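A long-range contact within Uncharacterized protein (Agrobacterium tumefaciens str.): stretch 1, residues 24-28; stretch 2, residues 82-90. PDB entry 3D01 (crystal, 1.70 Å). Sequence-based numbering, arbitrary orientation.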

# COMPACT_ATOMS: atom_id res chain seq x y z
N THR I 24 -25.89 -8.28 -3.73
CA THR I 24 -26.35 -6.98 -4.19
C THR I 24 -25.39 -5.92 -3.64
O THR I 24 -24.82 -6.07 -2.54
CB THR I 24 -27.79 -6.70 -3.74
OG1 THR I 24 -27.80 -6.45 -2.32
CG2 THR I 24 -28.70 -7.91 -4.05
N LEU I 25 -25.18 -4.86 -4.42
CA LEU I 25 -24.36 -3.76 -3.97
C LEU I 25 -25.05 -3.02 -2.82
O LEU I 25 -26.24 -2.72 -2.88
CB LEU I 25 -24.08 -2.77 -5.11
CG LEU I 25 -23.08 -3.19 -6.18
CD1 LEU I 25 -22.93 -2.08 -7.24
CD2 LEU I 25 -21.74 -3.53 -5.56
N PRO I 26 -24.29 -2.73 -1.76
CA PRO I 26 -24.83 -1.86 -0.75
C PRO I 26 -24.78 -0.39 -1.20
O PRO I 26 -24.17 -0.06 -2.23
CB PRO I 26 -23.91 -2.12 0.45
CG PRO I 26 -22.60 -2.47 -0.15
CD PRO I 26 -22.92 -3.19 -1.44
N VAL I 27 -25.44 0.47 -0.44
CA VAL I 27 -25.19 1.90 -0.54
C VAL I 27 -23.73 2.22 -0.11
O VAL I 27 -23.10 3.15 -0.64
CB VAL I 27 -26.24 2.72 0.28
CG1 VAL I 27 -25.99 4.22 0.18
CG2 VAL I 27 -27.67 2.39 -0.19
N ALA I 28 -23.18 1.41 0.81
CA ALA I 28 -21.78 1.57 1.29
C ALA I 28 -20.90 0.34 1.01
O ALA I 28 -19.66 0.43 0.89
CB ALA I 28 -21.78 1.88 2.77
N VAL I 82 -17.19 -6.40 -2.61
CA VAL I 82 -18.52 -5.81 -2.97
C VAL I 82 -18.59 -4.34 -2.49
O VAL I 82 -19.08 -3.44 -3.18
CB VAL I 82 -19.69 -6.67 -2.38
CG1 VAL I 82 -21.06 -5.92 -2.44
CG2 VAL I 82 -19.77 -8.06 -3.06
N ASN I 83 -18.05 -4.08 -1.30
CA ASN I 83 -17.97 -2.72 -0.81
C ASN I 83 -17.04 -1.86 -1.65
O ASN I 83 -17.34 -0.70 -1.91
CB ASN I 83 -17.60 -2.71 0.68
CG ASN I 83 -18.77 -3.12 1.56
OD1 ASN I 83 -18.93 -4.30 1.93
ND2 ASN I 83 -19.59 -2.18 1.87
N ILE I 84 -15.95 -2.44 -2.15
CA ILE I 84 -15.08 -1.73 -3.09
C ILE I 84 -15.91 -1.37 -4.32
O ILE I 84 -15.93 -0.23 -4.72
CB ILE I 84 -13.82 -2.54 -3.51
CG1 ILE I 84 -12.80 -2.58 -2.35
CG2 ILE I 84 -13.13 -1.90 -4.74
CD1 ILE I 84 -11.67 -3.58 -2.56
N LEU I 85 -16.63 -2.35 -4.86
CA LEU I 85 -17.45 -2.10 -6.08
C LEU I 85 -18.53 -1.02 -5.84
O LEU I 85 -18.80 -0.20 -6.73
CB LEU I 85 -18.05 -3.40 -6.57
CG LEU I 85 -17.06 -4.42 -7.15
CD1 LEU I 85 -17.79 -5.74 -7.53
CD2 LEU I 85 -16.32 -3.81 -8.35
N ALA I 86 -19.14 -1.02 -4.65
CA ALA I 86 -20.09 0.01 -4.28
C ALA I 86 -19.46 1.40 -4.28
O ALA I 86 -20.06 2.35 -4.76
CB ALA I 86 -20.76 -0.29 -2.93
N GLN I 87 -18.23 1.54 -3.79
CA GLN I 87 -17.56 2.86 -3.81
C GLN I 87 -17.18 3.28 -5.22
O GLN I 87 -17.28 4.44 -5.58
CB GLN I 87 -16.29 2.82 -2.95
CG GLN I 87 -16.57 2.51 -1.47
CD GLN I 87 -17.43 3.53 -0.75
OE1 GLN I 87 -17.68 4.64 -1.22
NE2 GLN I 87 -17.85 3.15 0.45
N VAL I 88 -16.73 2.32 -6.02
CA VAL I 88 -16.37 2.61 -7.39
C VAL I 88 -17.63 3.06 -8.15
O VAL I 88 -17.57 4.00 -8.92
CB VAL I 88 -15.75 1.41 -8.11
CG1 VAL I 88 -15.45 1.77 -9.55
CG2 VAL I 88 -14.45 0.92 -7.38
N LYS I 89 -18.73 2.36 -7.95
CA LYS I 89 -20.01 2.75 -8.59
C LYS I 89 -20.37 4.20 -8.24
O LYS I 89 -20.76 4.98 -9.15
CB LYS I 89 -21.14 1.81 -8.17
CG LYS I 89 -22.45 2.09 -8.92
CD LYS I 89 -23.51 1.07 -8.60
CE LYS I 89 -24.87 1.48 -9.25
NZ LYS I 89 -25.96 0.61 -8.82
N ALA I 90 -20.28 4.54 -6.96
CA ALA I 90 -20.47 5.92 -6.49
C ALA I 90 -19.53 6.92 -7.19
O ALA I 90 -19.96 7.99 -7.67
CB ALA I 90 -20.32 5.99 -4.97

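An extended segment without regular secondary structure can pack closely against a helix even where no strand or second helix supplies a repeating partner, and the contact between residues 24-28 and 82-90 illustrates how. Residues 82-90 are a run of helix that begins earlier in the chain and continues beyond it, held by the usual ladder of backbone bonds: Ala86 N donates to Val82 O at 2.8 Å, Gln87 N to Asn83 O at 3.1 Å, and Lys89 N to Leu85 O at 2.8 Å. With its amides and carbonyls engaged in this way, a helix offers a neighbour mainly its side chains. The other stretch is irregular. Thr24, Leu25 and Pro26 have extended backbone angles, with psi between 133° and 170°, whereas Val27 turns to phi/psi of -65/-30. The two backbones come nearest at Leu25 and Ala86, whose CA atoms lie 5.7 Å apart; the CA-to-CB bond of Ala86 points toward the loop at this place. Together the stretches bury 402 Å² of surface, although touching residues are at least 55 positions apart in sequence.

The helix presents residues spaced three or four apart: Val82, Ala86 and Lys89 all direct their CA-to-CB bonds toward the loop. Leu25 has the largest area covered of any residue here. Its own CA-to-CB bond points sideways, but the side chain, with chi1 m and chi2 t, brings its end nearer the helix. Leu25 CD2 settles among three residues, lying 4.0 Å from Val82 CG1, 3.8 Å from Leu85 CB and 4.3 Å from Ala86 CB. Leu25 CD2 is also 3.6 Å from Val82 O, so it rests against the helix backbone as well as its side chains. The other methyl reaches Lys89, with Leu25 CD1 3.5 Å from Lys89 CD. Lys89 is extended, all four chi angles being t; its aliphatic portion can therefore pack against leucine while NZ is hydrogen-bonded elsewhere in the structure.

Pro26 continues the apolar surface. Its CA-to-CB bond points toward the helix, and Pro26 CD lies 3.5 Å from Val82 CG1 and 3.9 Å from Ala86 CB. Ala86 CB is thus near both Leu25 and Pro26, and it also approaches the loop backbone, at 3.5 Å from Pro26 O and 4.0 Å from Ala28 C.

At Ala28 the contact changes character. The CA-to-CB bond points away from the helix, and the carbonyl supplies the closest approaches: Ala28 O lies 3.3 Å from Gln87 NE2 and is also close to the side-chain amide of Asn83. Whether these polar approaches are hydrogen bonds is left open by the geometry. Thr24 and Val27 also point their CA-to-CB bonds away, but unlike Ala28 they have little area covered by the helix. The general lesson is that a short loop need not face a helix with every side chain: here Leu25 and Pro26 supply the apolar side-chain contacts, while Ala28, with its CA-to-CB bond turned away, is still substantially covered and places its carbonyl by the polar side chains of the helix.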